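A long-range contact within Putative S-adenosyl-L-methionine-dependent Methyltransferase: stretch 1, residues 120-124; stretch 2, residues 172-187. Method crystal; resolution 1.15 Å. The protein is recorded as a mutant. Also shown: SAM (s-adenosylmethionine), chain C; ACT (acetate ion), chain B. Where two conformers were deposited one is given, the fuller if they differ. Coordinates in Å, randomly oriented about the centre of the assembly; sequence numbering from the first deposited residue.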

# COMPACT_ATOMS: atom_id res chain seq x y z
N SER A 120 -0.52 -1.49 4.74
CA SER A 120 -0.38 -0.35 5.63
C SER A 120 -1.67 0.13 6.28
O SER A 120 -1.67 0.47 7.47
CB SER A 120 0.30 0.76 4.81
OG SER A 120 0.84 1.78 5.62
N VAL A 121 -2.77 0.12 5.53
CA VAL A 121 -4.02 0.68 6.00
C VAL A 121 -4.50 0.05 7.30
O VAL A 121 -5.16 0.71 8.09
CB VAL A 121 -5.12 0.60 4.89
CG1 VAL A 121 -5.48 -0.84 4.57
CG2 VAL A 121 -6.35 1.41 5.28
N PHE A 122 -4.17 -1.22 7.51
CA PHE A 122 -4.62 -1.97 8.68
C PHE A 122 -3.98 -1.48 9.96
O PHE A 122 -4.45 -1.81 11.04
CB PHE A 122 -4.36 -3.47 8.46
CG PHE A 122 -4.94 -3.98 7.18
CD1 PHE A 122 -6.28 -3.96 6.93
CD2 PHE A 122 -4.11 -4.42 6.19
CE1 PHE A 122 -6.78 -4.40 5.73
CE2 PHE A 122 -4.60 -4.85 4.98
CZ PHE A 122 -5.93 -4.85 4.75
N PHE A 123 -2.94 -0.67 9.84
CA PHE A 123 -2.22 -0.13 11.00
C PHE A 123 -2.55 1.33 11.29
O PHE A 123 -2.27 1.81 12.39
CB PHE A 123 -0.70 -0.23 10.80
CG PHE A 123 -0.20 -1.64 10.67
CD1 PHE A 123 -0.15 -2.49 11.75
CD2 PHE A 123 0.27 -2.11 9.46
CE1 PHE A 123 0.38 -3.80 11.59
CE2 PHE A 123 0.77 -3.37 9.32
CZ PHE A 123 0.79 -4.22 10.37
N TRP A 124 -3.12 2.06 10.35
CA TRP A 124 -3.27 3.51 10.54
C TRP A 124 -4.16 3.90 11.67
O TRP A 124 -5.24 3.37 11.81
CB TRP A 124 -3.78 4.22 9.27
CG TRP A 124 -2.92 4.02 8.07
CD1 TRP A 124 -1.60 3.63 8.04
CD2 TRP A 124 -3.31 4.19 6.71
NE1 TRP A 124 -1.16 3.54 6.75
CE2 TRP A 124 -2.21 3.84 5.91
CE3 TRP A 124 -4.49 4.59 6.08
CZ2 TRP A 124 -2.26 3.90 4.52
CZ3 TRP A 124 -4.54 4.61 4.71
CH2 TRP A 124 -3.44 4.26 3.94
N GLU A 172 -5.02 -15.37 12.29
CA GLU A 172 -6.16 -14.58 12.73
C GLU A 172 -6.09 -13.12 12.34
O GLU A 172 -7.14 -12.52 12.05
CB GLU A 172 -6.39 -14.75 14.23
CG GLU A 172 -6.89 -16.14 14.58
CD GLU A 172 -5.81 -17.22 14.61
OE1 GLU A 172 -4.59 -16.91 14.79
OE2 GLU A 172 -6.18 -18.40 14.45
N PHE A 173 -4.91 -12.52 12.32
CA PHE A 173 -4.77 -11.11 11.95
C PHE A 173 -5.12 -10.96 10.47
O PHE A 173 -5.93 -10.13 10.10
CB PHE A 173 -3.37 -10.60 12.28
CG PHE A 173 -3.13 -9.16 11.97
CD1 PHE A 173 -4.11 -8.19 12.13
CD2 PHE A 173 -1.86 -8.72 11.61
CE1 PHE A 173 -3.83 -6.87 11.88
CE2 PHE A 173 -1.60 -7.40 11.36
CZ PHE A 173 -2.59 -6.48 11.48
N ASN A 174 -4.57 -11.83 9.65
CA ASN A 174 -4.88 -11.80 8.22
C ASN A 174 -6.37 -11.99 7.97
O ASN A 174 -6.96 -11.30 7.13
CB ASN A 174 -4.05 -12.86 7.50
CG ASN A 174 -4.48 -13.06 6.07
OD1 ASN A 174 -5.03 -14.12 5.73
ND2 ASN A 174 -4.24 -12.08 5.23
N ARG A 175 -7.00 -12.91 8.70
CA ARG A 175 -8.44 -13.20 8.55
C ARG A 175 -9.28 -11.97 8.91
O ARG A 175 -10.31 -11.69 8.29
CB ARG A 175 -8.87 -14.45 9.33
CG ARG A 175 -10.37 -14.53 9.61
CD ARG A 175 -11.04 -15.87 9.46
NE ARG A 175 -10.28 -17.02 9.92
CZ ARG A 175 -10.01 -17.23 11.19
NH1 ARG A 175 -9.34 -18.32 11.57
NH2 ARG A 175 -10.41 -16.32 12.07
N LYS A 176 -8.84 -11.21 9.89
CA LYS A 176 -9.53 -9.96 10.26
C LYS A 176 -9.29 -8.89 9.18
O LYS A 176 -10.23 -8.18 8.78
CB LYS A 176 -9.04 -9.45 11.60
N ASN A 177 -8.07 -8.77 8.67
CA ASN A 177 -7.72 -7.76 7.68
C ASN A 177 -8.49 -7.92 6.36
O ASN A 177 -9.09 -6.97 5.85
CB ASN A 177 -6.22 -7.79 7.37
CG ASN A 177 -5.37 -7.30 8.53
OD1 ASN A 177 -5.86 -6.62 9.42
ND2 ASN A 177 -4.11 -7.63 8.49
N ILE A 178 -8.48 -9.14 5.83
CA ILE A 178 -9.03 -9.39 4.50
C ILE A 178 -10.43 -9.96 4.68
O ILE A 178 -10.68 -11.14 4.46
CB ILE A 178 -8.12 -10.33 3.69
CG1 ILE A 178 -6.65 -9.90 3.75
CG2 ILE A 178 -8.60 -10.43 2.23
CD1 ILE A 178 -6.38 -8.49 3.23
N SER A 179 -11.35 -9.11 5.13
CA SER A 179 -12.71 -9.52 5.34
C SER A 179 -13.70 -8.39 5.29
O SER A 179 -13.35 -7.21 5.14
CB SER A 179 -12.87 -10.19 6.70
OG SER A 179 -12.83 -9.24 7.71
N GLN A 180 -14.98 -8.76 5.44
CA GLN A 180 -16.05 -7.78 5.34
C GLN A 180 -16.07 -6.82 6.50
O GLN A 180 -16.72 -5.78 6.43
CB GLN A 180 -17.40 -8.43 5.08
CG GLN A 180 -17.46 -8.95 3.66
CD GLN A 180 -18.88 -9.28 3.28
OE1 GLN A 180 -19.74 -8.37 3.29
NE2 GLN A 180 -19.16 -10.55 2.99
N GLU A 181 -15.36 -7.14 7.57
CA GLU A 181 -15.26 -6.19 8.69
C GLU A 181 -14.65 -4.89 8.19
O GLU A 181 -15.10 -3.80 8.54
CB GLU A 181 -14.41 -6.75 9.81
N ASN A 182 -13.62 -5.00 7.38
CA ASN A 182 -12.94 -3.85 6.80
C ASN A 182 -13.71 -3.25 5.66
O ASN A 182 -13.58 -2.03 5.44
CB ASN A 182 -11.49 -4.15 6.47
CG ASN A 182 -10.64 -4.08 7.69
OD1 ASN A 182 -10.89 -3.22 8.57
ND2 ASN A 182 -9.68 -4.95 7.80
N VAL A 183 -14.48 -4.07 4.94
CA VAL A 183 -15.30 -3.48 3.90
C VAL A 183 -16.26 -2.50 4.58
O VAL A 183 -16.39 -1.33 4.14
CB VAL A 183 -16.03 -4.52 3.08
CG1 VAL A 183 -16.93 -3.85 2.08
CG2 VAL A 183 -15.01 -5.44 2.36
N GLU A 184 -16.90 -2.93 5.67
CA GLU A 184 -17.83 -2.09 6.40
C GLU A 184 -17.14 -0.90 7.04
O GLU A 184 -17.59 0.25 6.97
CB GLU A 184 -18.53 -2.89 7.48
CG GLU A 184 -19.44 -1.99 8.29
CD GLU A 184 -20.76 -2.63 8.56
OE1 GLU A 184 -21.39 -3.07 7.58
OE2 GLU A 184 -21.21 -2.63 9.72
N ARG A 185 -16.04 -1.17 7.70
CA ARG A 185 -15.32 -0.10 8.39
C ARG A 185 -14.98 1.03 7.44
O ARG A 185 -15.22 2.21 7.72
CB ARG A 185 -14.03 -0.61 9.02
CG ARG A 185 -13.24 0.45 9.79
CD ARG A 185 -11.91 -0.02 10.34
NE ARG A 185 -11.36 1.08 11.13
CZ ARG A 185 -10.09 1.31 11.39
NH1 ARG A 185 -9.16 0.52 10.95
NH2 ARG A 185 -9.77 2.36 12.11
N PHE A 186 -14.38 0.67 6.32
CA PHE A 186 -13.89 1.67 5.36
C PHE A 186 -14.99 2.31 4.54
O PHE A 186 -14.86 3.47 4.19
CB PHE A 186 -12.67 1.15 4.61
CG PHE A 186 -11.48 1.10 5.48
CD1 PHE A 186 -10.83 2.27 5.83
CD2 PHE A 186 -11.06 -0.06 6.05
CE1 PHE A 186 -9.78 2.26 6.70
CE2 PHE A 186 -10.01 -0.09 6.91
CZ PHE A 186 -9.36 1.06 7.25
N GLN A 187 -16.07 1.58 4.26
CA GLN A 187 -17.22 2.21 3.65
C GLN A 187 -17.67 3.35 4.57
O GLN A 187 -17.96 4.45 4.13
CB GLN A 187 -18.34 1.16 3.47
CG GLN A 187 -19.69 1.52 3.13
CD GLN A 187 -20.63 0.30 3.31
OE1 GLN A 187 -21.81 0.44 3.19
NE2 GLN A 187 -20.05 -0.90 3.56
N SAM C . 3.94 -2.02 1.33
CA SAM C . 5.04 -2.94 1.75
C SAM C . 4.78 -4.32 1.22
O SAM C . 3.64 -4.62 0.87
OXT SAM C . 5.71 -5.12 1.22
CB SAM C . 5.21 -2.91 3.26
CG SAM C . 4.04 -3.40 4.05
SD SAM C . 4.43 -3.28 5.81
CE SAM C . 3.39 -4.63 6.30
C5' SAM C . 3.49 -1.77 6.38
C4' SAM C . 4.17 -0.38 6.22
O4' SAM C . 3.34 0.81 6.43
C3' SAM C . 5.46 -0.21 7.05
O3' SAM C . 6.52 0.00 6.17
C2' SAM C . 5.16 1.01 7.92
O2' SAM C . 6.26 1.78 8.34
C1' SAM C . 4.16 1.79 7.04
N9 SAM C . 3.27 2.69 7.80
C8 SAM C . 2.47 2.34 8.86
N7 SAM C . 1.72 3.40 9.26
C5 SAM C . 2.08 4.45 8.45
C6 SAM C . 1.68 5.79 8.41
N6 SAM C . 0.84 6.37 9.28
N1 SAM C . 2.21 6.56 7.42
C2 SAM C . 3.13 6.05 6.53
N3 SAM C . 3.59 4.76 6.58
C4 SAM C . 3.03 4.01 7.52
C ACT B . -12.82 4.38 12.38
O ACT B . -11.87 4.33 13.20
OXT ACT B . -13.25 3.28 11.92
CH3 ACT B . -13.40 5.70 11.99
O HOH W 1 -6.35 1.12 10.62
O HOH W 2 -7.34 3.12 13.51

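Stretch 1 is a short segment without regular helix or strand. It is tightened by a backbone bond from Phe123 N to Ser120 O (2.9 Å). Stretch 2 is two helices, 172-177 and 180-187, joined by a break at Ile178 and Ser179. Ile178 is the first residue to leave helical geometry, and Ser179 caps the second helix, its OG accepting from Glu181 N at 3.3 Å. The backbones come closest at Phe122 and Asn177, with CA atoms 6.6 Å apart.

No direct hydrogen bond crosses between the stretches. Packing and two waters do the work.

Phe122 is the centre of the contact. Its side chain (chi1 m) points toward stretch 2 and meets the break between the helices. Asn177 CB lies over the ring face, 3.8 Å from the ring centroid and 8° off its normal, a CH-pi contact. A flat ring suits this place because it offers a broad face to the Asn177 side chain. Phe122 CZ also touches Ile178 CD1 at 4.0 Å. Nearby, Asn182 ND2 donates to Asn177 O (2.9 Å), tying the second helix back to the end of the first. Phe122 CE1 packs beside this bond, 3.6 Å from Asn182 ND2 and 3.5 Å from Asn177 O.

Two apolar contacts extend the interface. The buried pair Val121 and Phe186 meets at CG2 and CZ, 3.6 Å apart. Phe123 and Phe173 pair obliquely, with ring planes at 61° and Phe123 CE1 4.0 Å from Phe173 CZ.

Arg185 reaches stretch 1 through water. Its extended chain carries NH1 to water 1 (2.9 Å to its O), which donates to Val121 O and Trp124 O. NH2 binds water 2 (2.9 Å to its O), which donates to Trp124 O. The guanidinium also holds the acetate, with Arg185 NE 3.0 Å from ACT OXT.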